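Local coordinates for chitinase A (Cycas revoluta, PDB 4MNK), which probably hydrolyses chitin as a plant class V chitinase of glycoside hydrolase family 18, and is captured here with N-acetylglucosamine units bound, at residues 115-120 and 133-138; 151-156 and 183-188; 38-43 and 86-91. All blocks are in the same frame, centred on the assembly; numbering follows the deposited sequence.

Contact 1 of 3, residues 115-120 and 133-138; sequences LDLDYE and KLVSEL. With NAG (2-acetamido-2-deoxy-beta-D-glucopyranose), chain B.
Leu117 and Leu138 join a strand to a helix in the TIM barrel of family 18, and the same strand carries the family's DxDxE signature as Asp116, Asp118 and Glu120. Strand 115-119 and helix 133-138 run antiparallel, their axes 11.8 Å apart, and the contacts between them are all between apolar side chains. Leu117 does most of the touching through one methyl. Its CG is anti to the carbonyl carbon (chi1 -53°), and chi2 of 177° carries CD1 outward. The Leu117 and Leu138 side chains reach toward each other tip to tip, with Leu117 CD1 4.1 Å from Leu138 CD2. Leu117 and Val135 pass in opposite directions, Leu117 CD1 lying 3.9 Å from Val135 CG2. Two residues earlier, Leu115 CD1 lies 4.2 Å from Leu138 CD1.

The polar interactions belong to the other side of the strand, where the sugar sits. Asp118 OD1 takes a nearly straight hydrogen bond from NAG N2 (3.2 Å, 166°), while Asp116 is hydrogen-bonded to Ser74 and Thr157. Glu120, extended beyond CG, offers both carboxylate oxygens to NAG O1, whose single proton could go weakly to either. An alanine here would probably leave O1 without both of these acceptors and Asp118 without its close carboxylate neighbour. Tyr192 OH adds another hydrogen bond to the sugar. Within the acidic pair itself, Asp118 OD2 and Glu120 OE2 are just 2.6 Å apart.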
loop_
_atom_site.group_PDB
_atom_site.type_symbol
_atom_site.label_atom_id
_atom_site.label_comp_id
_atom_site.label_asym_id
_atom_site.label_seq_id
_atom_site.Cartn_x
_atom_site.Cartn_y
_atom_site.Cartn_z
ATOM N N LEU A 115 0.904 -14.066 2.826
ATOM C CA LEU A 115 0.811 -13.176 3.969
ATOM C C LEU A 115 1.547 -11.889 3.671
ATOM O O LEU A 115 2.572 -11.888 2.984
ATOM C CB LEU A 115 1.465 -13.822 5.193
ATOM C CG LEU A 115 0.756 -15.019 5.825
ATOM C CD1 LEU A 115 1.673 -15.729 6.810
ATOM C CD2 LEU A 115 -0.539 -14.583 6.499
ATOM N N ASP A 116 1.023 -10.796 4.211
ATOM C CA ASP A 116 1.669 -9.502 4.125
ATOM C C ASP A 116 1.717 -8.886 5.512
ATOM O O ASP A 116 0.780 -9.047 6.299
ATOM C CB ASP A 116 0.902 -8.593 3.164
ATOM C CG ASP A 116 1.487 -7.195 3.079
ATOM O OD1 ASP A 116 2.540 -7.020 2.431
ATOM O OD2 ASP A 116 0.882 -6.265 3.651
ATOM N N LEU A 117 2.810 -8.190 5.808
ATOM C CA LEU A 117 2.932 -7.442 7.054
ATOM C C LEU A 117 2.907 -5.952 6.759
ATOM O O LEU A 117 3.707 -5.464 5.958
ATOM C CB LEU A 117 4.230 -7.808 7.781
ATOM C CG LEU A 117 4.490 -9.296 8.027
ATOM C CD1 LEU A 117 5.844 -9.489 8.684
ATOM C CD2 LEU A 117 3.390 -9.920 8.874
ATOM N N ASP A 118 1.978 -5.238 7.388
ATOM C CA ASP A 118 1.917 -3.788 7.266
ATOM C C ASP A 118 2.218 -3.157 8.622
ATOM O O ASP A 118 1.333 -3.001 9.466
ATOM C CB ASP A 118 0.555 -3.339 6.717
ATOM C CG ASP A 118 0.510 -1.851 6.392
ATOM O OD1 ASP A 118 -0.545 -1.380 5.918
ATOM O OD2 ASP A 118 1.520 -1.147 6.611
ATOM N N TYR A 119 3.491 -2.810 8.801
ATOM C CA TYR A 119 4.035 -2.291 10.048
ATOM C C TYR A 119 4.665 -0.931 9.772
ATOM O O TYR A 119 5.682 -0.832 9.080
ATOM C CB TYR A 119 5.077 -3.280 10.582
ATOM C CG TYR A 119 5.807 -2.904 11.862
ATOM C CD1 TYR A 119 6.960 -3.591 12.228
ATOM C CD2 TYR A 119 5.355 -1.881 12.705
ATOM C CE1 TYR A 119 7.644 -3.287 13.393
ATOM C CE2 TYR A 119 6.043 -1.558 13.876
ATOM C CZ TYR A 119 7.186 -2.269 14.210
ATOM O OH TYR A 119 7.873 -1.973 15.363
ATOM N N GLU A 120 4.049 0.115 10.312
ATOM C CA GLU A 120 4.463 1.481 10.019
ATOM C C GLU A 120 4.848 2.214 11.309
ATOM O O GLU A 120 3.988 2.810 11.951
ATOM C CB GLU A 120 3.347 2.209 9.254
ATOM C CG GLU A 120 3.009 1.539 7.918
ATOM C CD GLU A 120 1.804 2.131 7.201
ATOM O OE1 GLU A 120 1.519 3.335 7.361
ATOM O OE2 GLU A 120 1.150 1.386 6.446
ATOM N N LYS A 133 13.915 -10.326 13.679
ATOM C CA LYS A 133 13.685 -11.607 14.354
ATOM C C LYS A 133 12.350 -12.215 13.929
ATOM O O LYS A 133 12.291 -13.383 13.559
ATOM C CB LYS A 133 13.732 -11.450 15.876
ATOM C CG LYS A 133 15.079 -11.008 16.437
ATOM C CD LYS A 133 15.007 -10.825 17.947
ATOM C CE LYS A 133 16.215 -10.077 18.481
ATOM N NZ LYS A 133 16.119 -9.870 19.954
ATOM N N LEU A 134 11.286 -11.412 13.968
ATOM C CA LEU A 134 9.956 -11.881 13.572
ATOM C C LEU A 134 9.940 -12.402 12.138
ATOM O O LEU A 134 9.467 -13.511 11.876
ATOM C CB LEU A 134 8.906 -10.774 13.729
ATOM C CG LEU A 134 7.462 -11.189 13.409
ATOM C CD1 LEU A 134 6.839 -11.931 14.589
ATOM C CD2 LEU A 134 6.617 -9.982 13.014
ATOM N N VAL A 135 10.457 -11.593 11.217
ATOM C CA VAL A 135 10.409 -11.922 9.797
ATOM C C VAL A 135 11.273 -13.143 9.463
ATOM O O VAL A 135 10.871 -13.993 8.665
ATOM C CB VAL A 135 10.760 -10.698 8.917
ATOM C CG1 VAL A 135 10.837 -11.079 7.447
ATOM C CG2 VAL A 135 9.723 -9.597 9.107
ATOM N N SER A 136 12.440 -13.249 10.097
ATOM C CA SER A 136 13.303 -14.410 9.881
ATOM C C SER A 136 12.594 -15.694 10.319
ATOM O O SER A 136 12.622 -16.705 9.611
ATOM C CB SER A 136 14.632 -14.248 10.614
ATOM O OG SER A 136 15.495 -15.337 10.334
ATOM N N GLU A 137 11.947 -15.639 11.481
ATOM C CA GLU A 137 11.188 -16.772 12.009
ATOM C C GLU A 137 9.986 -17.111 11.124
ATOM O O GLU A 137 9.676 -18.286 10.905
ATOM C CB GLU A 137 10.766 -16.500 13.457
ATOM C CG GLU A 137 11.948 -16.526 14.438
ATOM C CD GLU A 137 11.713 -15.738 15.725
ATOM O OE1 GLU A 137 10.568 -15.330 16.003
ATOM O OE2 GLU A 137 12.695 -15.532 16.472
ATOM N N LEU A 138 9.327 -16.083 10.598
ATOM C CA LEU A 138 8.184 -16.281 9.711
ATOM C C LEU A 138 8.598 -16.946 8.392
ATOM O O LEU A 138 7.949 -17.888 7.936
ATOM C CB LEU A 138 7.459 -14.955 9.461
ATOM C CG LEU A 138 6.165 -14.992 8.643
ATOM C CD1 LEU A 138 5.139 -15.976 9.211
ATOM C CD2 LEU A 138 5.579 -13.594 8.573
HETATM C C1 NAG B . -0.849 3.716 4.228
HETATM C C2 NAG B . -1.556 2.446 4.720
HETATM C C3 NAG B . -3.068 2.518 4.492
HETATM C C4 NAG B . -3.675 3.876 4.854
HETATM C C5 NAG B . -2.827 5.010 4.266
HETATM C C6 NAG B . -3.353 6.405 4.608
HETATM C C7 NAG B . -0.909 1.005 2.788
HETATM C C8 NAG B . -0.351 -0.331 2.392
HETATM N N2 NAG B . -1.030 1.228 4.105
HETATM O O1 NAG B . 0.493 3.709 4.660
HETATM O O3 NAG B . -3.707 1.484 5.212
HETATM O O4 NAG B . -4.985 3.928 4.331
HETATM O O5 NAG B . -1.495 4.877 4.724
HETATM O O6 NAG B . -3.344 6.611 6.003
HETATM O O7 NAG B . -1.218 1.817 1.914
#

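Contact 2 of 3, residues 151-156 and 183-188; sequences KPRLLL and GLDWVN
Asp185 OD2 is gripped from two directions: the backbone N of Leu156 donates to it at 2.8 Å and 162°, meeting its anti lone pair, and water 1 donates to it at 2.7 Å. The same aspartate returns a bond to the same leucine, its own N giving to Leu156 O at 2.8 Å. Asp185 CG stands beside the backbone N, anti to the carbonyl carbon (chi1 -65°), which keeps the carboxylate and the amide on hand for one residue's N-H and C=O.

Arg153 joins through water rather than directly. Its NH2 stays 4.4 Å from Asp185 OD1, too far for a salt bridge, and both waters lie in the guanidinium plane at its edge. Water 1 accepts from Arg153 NE (3.0 Å) and donates to Leu154 O as well as to Asp185 OD2; water 2 accepts from NH2 and gives a weaker bond to Asp185 OD1.

All this happens at the start of two parallel neighbours of the TIM barrel, strands 155-161 and 186-190, with Leu184 and Asp185 leading from the end of helix 177-183 into the second. Leucine side chains flank the polar part. The side chain of Leu155 crosses that of Asp185 at about a right angle, Leu155 CD2 3.7 Å from Asp185 CG, and its other methyl makes an apolar approach to the Trp186 ring. Leu156 crosses Leu184 obliquely, Leu156 CD2 4.1 Å from Leu184 CD1, both buried beside helix 125-149. Beyond them Trp186 meets His30 edge-to-face, and its NE1 donates in the ring plane to Asn188 OD1 at 3.0 Å, a bent bond of 130°.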
loop_
_atom_site.group_PDB
_atom_site.type_symbol
_atom_site.label_atom_id
_atom_site.label_comp_id
_atom_site.label_asym_id
_atom_site.label_seq_id
_atom_site.Cartn_x
_atom_site.Cartn_y
_atom_site.Cartn_z
ATOM N N LYS A 151 2.246 -28.340 -0.095
ATOM C CA LYS A 151 1.746 -27.231 -0.904
ATOM C C LYS A 151 2.867 -26.234 -1.209
ATOM O O LYS A 151 3.850 -26.167 -0.463
ATOM C CB LYS A 151 0.607 -26.516 -0.169
ATOM C CG LYS A 151 -0.601 -27.388 0.136
ATOM C CD LYS A 151 -1.597 -26.646 1.010
ATOM C CE LYS A 151 -2.720 -27.561 1.469
ATOM N NZ LYS A 151 -3.666 -26.860 2.381
ATOM N N PRO A 152 2.731 -25.457 -2.307
ATOM C CA PRO A 152 3.679 -24.369 -2.553
ATOM C C PRO A 152 3.707 -23.423 -1.359
ATOM O O PRO A 152 2.659 -23.168 -0.751
ATOM C CB PRO A 152 3.088 -23.650 -3.768
ATOM C CG PRO A 152 2.261 -24.668 -4.451
ATOM C CD PRO A 152 1.725 -25.566 -3.380
ATOM N N ARG A 153 4.887 -22.920 -1.011
ATOM C CA ARG A 153 4.993 -22.049 0.152
ATOM C C ARG A 153 4.136 -20.800 -0.015
ATOM O O ARG A 153 3.945 -20.293 -1.125
ATOM C CB ARG A 153 6.452 -21.699 0.495
ATOM C CG ARG A 153 7.127 -20.672 -0.393
ATOM C CD ARG A 153 8.463 -20.253 0.204
ATOM N NE ARG A 153 9.195 -19.333 -0.663
ATOM C CZ ARG A 153 10.088 -19.706 -1.579
ATOM N NH1 ARG A 153 10.376 -20.990 -1.763
ATOM N NH2 ARG A 153 10.696 -18.785 -2.315
ATOM N N LEU A 154 3.596 -20.333 1.102
ATOM C CA LEU A 154 2.896 -19.064 1.137
ATOM C C LEU A 154 3.822 -17.961 0.655
ATOM O O LEU A 154 5.019 -17.964 0.958
ATOM C CB LEU A 154 2.434 -18.761 2.561
ATOM C CG LEU A 154 1.277 -19.599 3.106
ATOM C CD1 LEU A 154 1.163 -19.414 4.609
ATOM C CD2 LEU A 154 -0.034 -19.240 2.409
ATOM N N LEU A 155 3.272 -17.029 -0.115
ATOM C CA LEU A 155 3.984 -15.806 -0.440
ATOM C C LEU A 155 4.129 -14.972 0.826
ATOM O O LEU A 155 3.306 -15.064 1.735
ATOM C CB LEU A 155 3.250 -15.010 -1.519
ATOM C CG LEU A 155 3.018 -15.684 -2.876
ATOM C CD1 LEU A 155 2.061 -14.854 -3.711
ATOM C CD2 LEU A 155 4.324 -15.921 -3.633
ATOM N N LEU A 156 5.189 -14.175 0.886
ATOM C CA LEU A 156 5.400 -13.264 1.997
ATOM C C LEU A 156 5.846 -11.916 1.468
ATOM O O LEU A 156 6.858 -11.813 0.772
ATOM C CB LEU A 156 6.430 -13.818 2.986
ATOM C CG LEU A 156 6.702 -12.936 4.210
ATOM C CD1 LEU A 156 5.456 -12.779 5.078
ATOM C CD2 LEU A 156 7.871 -13.476 5.020
ATOM N N GLY A 183 14.200 -13.215 2.261
ATOM C CA GLY A 183 13.061 -13.703 3.037
ATOM C C GLY A 183 11.686 -13.467 2.438
ATOM O O GLY A 183 10.728 -14.156 2.800
ATOM N N LEU A 184 11.585 -12.491 1.536
ATOM C CA LEU A 184 10.296 -12.040 1.004
ATOM C C LEU A 184 10.222 -12.146 -0.506
ATOM O O LEU A 184 11.236 -12.065 -1.199
ATOM C CB LEU A 184 10.030 -10.586 1.411
ATOM C CG LEU A 184 9.446 -10.293 2.796
ATOM C CD1 LEU A 184 10.450 -10.547 3.908
ATOM C CD2 LEU A 184 8.960 -8.867 2.854
ATOM N N ASP A 185 9.006 -12.302 -1.014
ATOM C CA ASP A 185 8.786 -12.359 -2.453
ATOM C C ASP A 185 8.858 -10.982 -3.100
ATOM O O ASP A 185 9.375 -10.844 -4.209
ATOM C CB ASP A 185 7.467 -13.058 -2.748
ATOM C CG ASP A 185 7.497 -14.501 -2.325
ATOM O OD1 ASP A 185 8.076 -15.323 -3.066
ATOM O OD2 ASP A 185 6.974 -14.813 -1.237
ATOM N N TRP A 186 8.350 -9.973 -2.397
ATOM C CA TRP A 186 8.522 -8.575 -2.786
ATOM C C TRP A 186 8.119 -7.653 -1.648
ATOM O O TRP A 186 7.588 -8.110 -0.633
ATOM C CB TRP A 186 7.748 -8.232 -4.070
ATOM C CG TRP A 186 6.240 -8.209 -3.964
ATOM C CD1 TRP A 186 5.457 -7.166 -3.552
ATOM C CD2 TRP A 186 5.342 -9.264 -4.326
ATOM N NE1 TRP A 186 4.127 -7.512 -3.621
ATOM C CE2 TRP A 186 4.028 -8.796 -4.092
ATOM C CE3 TRP A 186 5.519 -10.567 -4.808
ATOM C CZ2 TRP A 186 2.898 -9.586 -4.329
ATOM C CZ3 TRP A 186 4.396 -11.349 -5.045
ATOM C CH2 TRP A 186 3.103 -10.856 -4.799
ATOM N N VAL A 187 8.393 -6.362 -1.815
ATOM C CA VAL A 187 7.901 -5.341 -0.899
ATOM C C VAL A 187 7.035 -4.345 -1.651
ATOM O O VAL A 187 7.269 -4.059 -2.828
ATOM C CB VAL A 187 9.034 -4.601 -0.132
ATOM C CG1 VAL A 187 9.798 -5.565 0.757
ATOM C CG2 VAL A 187 9.978 -3.859 -1.086
ATOM N N ASN A 188 6.030 -3.837 -0.951
ATOM C CA ASN A 188 5.103 -2.861 -1.491
ATOM C C ASN A 188 5.532 -1.475 -1.036
ATOM O O ASN A 188 5.372 -1.109 0.132
ATOM C CB ASN A 188 3.681 -3.200 -1.043
ATOM C CG ASN A 188 3.199 -4.528 -1.602
ATOM O OD1 ASN A 188 3.314 -4.786 -2.802
ATOM N ND2 ASN A 188 2.665 -5.380 -0.734
HETATM O O HOH W 1 7.546 -16.962 0.316
HETATM O O HOH W 2 10.384 -16.034 -1.523
#

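Contact 3 of 3, residues 38-43 and 86-91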
loop_
_atom_site.group_PDB
_atom_site.type_symbol
_atom_site.label_atom_id
_atom_site.label_comp_id
_atom_site.label_asym_id
_atom_site.label_seq_id
_atom_site.Cartn_x
_atom_site.Cartn_y
_atom_site.Cartn_z
ATOM N N LEU A 38 -3.588 -8.113 14.874
ATOM C CA LEU A 38 -2.547 -8.788 15.652
ATOM C C LEU A 38 -3.097 -9.510 16.876
ATOM O O LEU A 38 -2.552 -10.533 17.286
ATOM C CB LEU A 38 -1.449 -7.799 16.056
ATOM C CG LEU A 38 -0.382 -7.505 14.994
ATOM C CD1 LEU A 38 -0.914 -6.626 13.865
ATOM C CD2 LEU A 38 0.845 -6.866 15.623
ATOM N N ASN A 39 -4.178 -8.975 17.445
ATOM C CA ASN A 39 -4.861 -9.596 18.584
ATOM C C ASN A 39 -3.943 -9.786 19.801
ATOM O O ASN A 39 -3.778 -10.898 20.314
ATOM C CB ASN A 39 -5.527 -10.918 18.154
ATOM C CG ASN A 39 -6.406 -11.528 19.238
ATOM O OD1 ASN A 39 -6.937 -10.828 20.103
ATOM N ND2 ASN A 39 -6.565 -12.846 19.190
ATOM N N ALA A 40 -3.335 -8.686 20.245
ATOM C CA ALA A 40 -2.620 -8.651 21.520
ATOM C C ALA A 40 -3.605 -8.961 22.653
ATOM O O ALA A 40 -4.782 -8.610 22.544
ATOM C CB ALA A 40 -1.987 -7.285 21.726
ATOM N N PRO A 41 -3.139 -9.608 23.744
ATOM C CA PRO A 41 -1.769 -10.027 24.056
ATOM C C PRO A 41 -1.380 -11.443 23.608
ATOM O O PRO A 41 -0.201 -11.796 23.677
ATOM C CB PRO A 41 -1.736 -9.942 25.583
ATOM C CG PRO A 41 -3.120 -10.309 25.990
ATOM C CD PRO A 41 -4.039 -9.822 24.896
ATOM N N THR A 42 -2.344 -12.247 23.160
ATOM C CA THR A 42 -2.040 -13.621 22.744
ATOM C C THR A 42 -1.325 -13.656 21.397
ATOM O O THR A 42 -0.565 -14.585 21.115
ATOM C CB THR A 42 -3.296 -14.519 22.654
ATOM O OG1 THR A 42 -4.154 -14.056 21.603
ATOM C CG2 THR A 42 -4.058 -14.551 23.978
ATOM N N PHE A 43 -1.582 -12.640 20.572
ATOM C CA PHE A 43 -1.058 -12.569 19.202
ATOM C C PHE A 43 -1.431 -13.790 18.369
ATOM O O PHE A 43 -0.674 -14.238 17.502
ATOM C CB PHE A 43 0.449 -12.271 19.185
ATOM C CG PHE A 43 0.786 -10.911 19.714
ATOM C CD1 PHE A 43 1.310 -10.754 20.994
ATOM C CD2 PHE A 43 0.544 -9.778 18.943
ATOM C CE1 PHE A 43 1.604 -9.487 21.489
ATOM C CE2 PHE A 43 0.834 -8.511 19.427
ATOM C CZ PHE A 43 1.367 -8.364 20.704
ATOM N N PHE A 86 2.887 -4.358 17.177
ATOM C CA PHE A 86 4.091 -4.952 16.588
ATOM C C PHE A 86 5.303 -4.784 17.503
ATOM O O PHE A 86 6.092 -5.714 17.674
ATOM C CB PHE A 86 4.403 -4.358 15.212
ATOM C CG PHE A 86 3.801 -5.118 14.058
ATOM C CD1 PHE A 86 2.843 -4.519 13.249
ATOM C CD2 PHE A 86 4.209 -6.418 13.764
ATOM C CE1 PHE A 86 2.293 -5.206 12.170
ATOM C CE2 PHE A 86 3.659 -7.113 12.693
ATOM C CZ PHE A 86 2.700 -6.503 11.894
ATOM N N ALA A 87 5.446 -3.600 18.096
ATOM C CA ALA A 87 6.573 -3.323 18.987
ATOM C C ALA A 87 6.544 -4.225 20.223
ATOM O O ALA A 87 7.583 -4.739 20.643
ATOM C CB ALA A 87 6.600 -1.854 19.380
ATOM N N LYS A 88 5.357 -4.434 20.789
ATOM C CA LYS A 88 5.196 -5.347 21.927
ATOM C C LYS A 88 5.484 -6.788 21.516
ATOM O O LYS A 88 6.227 -7.504 22.194
ATOM C CB LYS A 88 3.786 -5.250 22.513
ATOM C CG LYS A 88 3.538 -4.001 23.345
ATOM C CD LYS A 88 2.171 -4.020 24.017
ATOM C CE LYS A 88 1.049 -3.728 23.031
ATOM N NZ LYS A 88 -0.284 -3.683 23.694
ATOM N N LEU A 89 4.893 -7.196 20.395
ATOM C CA LEU A 89 5.068 -8.533 19.845
ATOM C C LEU A 89 6.531 -8.889 19.615
ATOM O O LEU A 89 7.004 -9.934 20.065
ATOM C CB LEU A 89 4.311 -8.643 18.517
ATOM C CG LEU A 89 4.629 -9.827 17.602
ATOM C CD1 LEU A 89 4.253 -11.149 18.242
ATOM C CD2 LEU A 89 3.921 -9.647 16.276
ATOM N N ASN A 90 7.242 -8.015 18.909
ATOM C CA ASN A 90 8.552 -8.369 18.377
ATOM C C ASN A 90 9.636 -8.519 19.443
ATOM O O ASN A 90 10.663 -9.149 19.198
ATOM C CB ASN A 90 8.971 -7.386 17.281
ATOM C CG ASN A 90 8.053 -7.434 16.068
ATOM O OD1 ASN A 90 7.319 -8.403 15.866
ATOM N ND2 ASN A 90 8.093 -6.384 15.254
ATOM N N SER A 91 9.388 -7.961 20.627
ATOM C CA SER A 91 10.326 -8.044 21.748
ATOM C C SER A 91 10.160 -9.326 22.574
ATOM O O SER A 91 10.975 -9.611 23.454
ATOM C CB SER A 91 10.169 -6.812 22.645
ATOM O OG SER A 91 11.170 -6.768 23.648
#
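Leu38 drops its CD2 methyl squarely onto the ring of Phe86, 3.7 Å from the centroid and only 9° off the normal, a CH-pi contact over the centre of the face. The two side chains cross at about a right angle, and the second methyl, CD1, rests 3.9 Å from Phe86 CE1. The ring of Phe86 is also stacked with Tyr119 of segment 115-120.

Leu89 makes the second tight contact. Its CB lies over one face of Phe43, 3.8 Å from the ring centroid and offset toward the rim. Chi1 of 165° puts Leu89 CG anti to the backbone N. Leu89 CD1 also lies against the same ring, 3.8 Å from Phe43 CG. Ala40 CA is over the centre of the opposite face, and the ring lies between its own loop and the helix.

What meets here is the loop that follows strand 30-36 of the TIM barrel and helix 80-90 of its outer layer, with helix 93-110 closing in on Phe43 and Leu89. The loop turns tightly through a cis peptide before Pro41 and is tied by Phe43 N to Asn39 O at 2.8 Å; Arg98 binds the carbonyls of Pro41 and Thr42.

Toward solvent the fit slackens. Lys88 is exposed, and its CB comes near the plane of the Phe43 ring at the edge, 4.3 Å from Phe43 CZ. Farther out, its chain reaches across to the loop, where NZ passes 4.4 Å from Ala40 CB.

Along the chain contact 3 closes first, then contact 1, then contact 2, and contact 1 also lies between the others in space. Its centre is about 12 Å from that of contact 3 and about 11 Å from that of contact 2; those two, centres about 22 Å apart, do not touch. Strands 114-119 and 155-161 pair in parallel, and Leu138 CD2 meets Leu156 CD1 at 3.6 Å. Toward contact 3, Leu134 packs on Asn90. Contact 2 sits where strands 155-161 and 186-190 begin, contact 1 carries the strand whose far end, with Asp118 and Glu120, reaches the sugar, and contact 3 packs a loop on helix 80-90, the Phe86 side chain about 11 Å from the sugar.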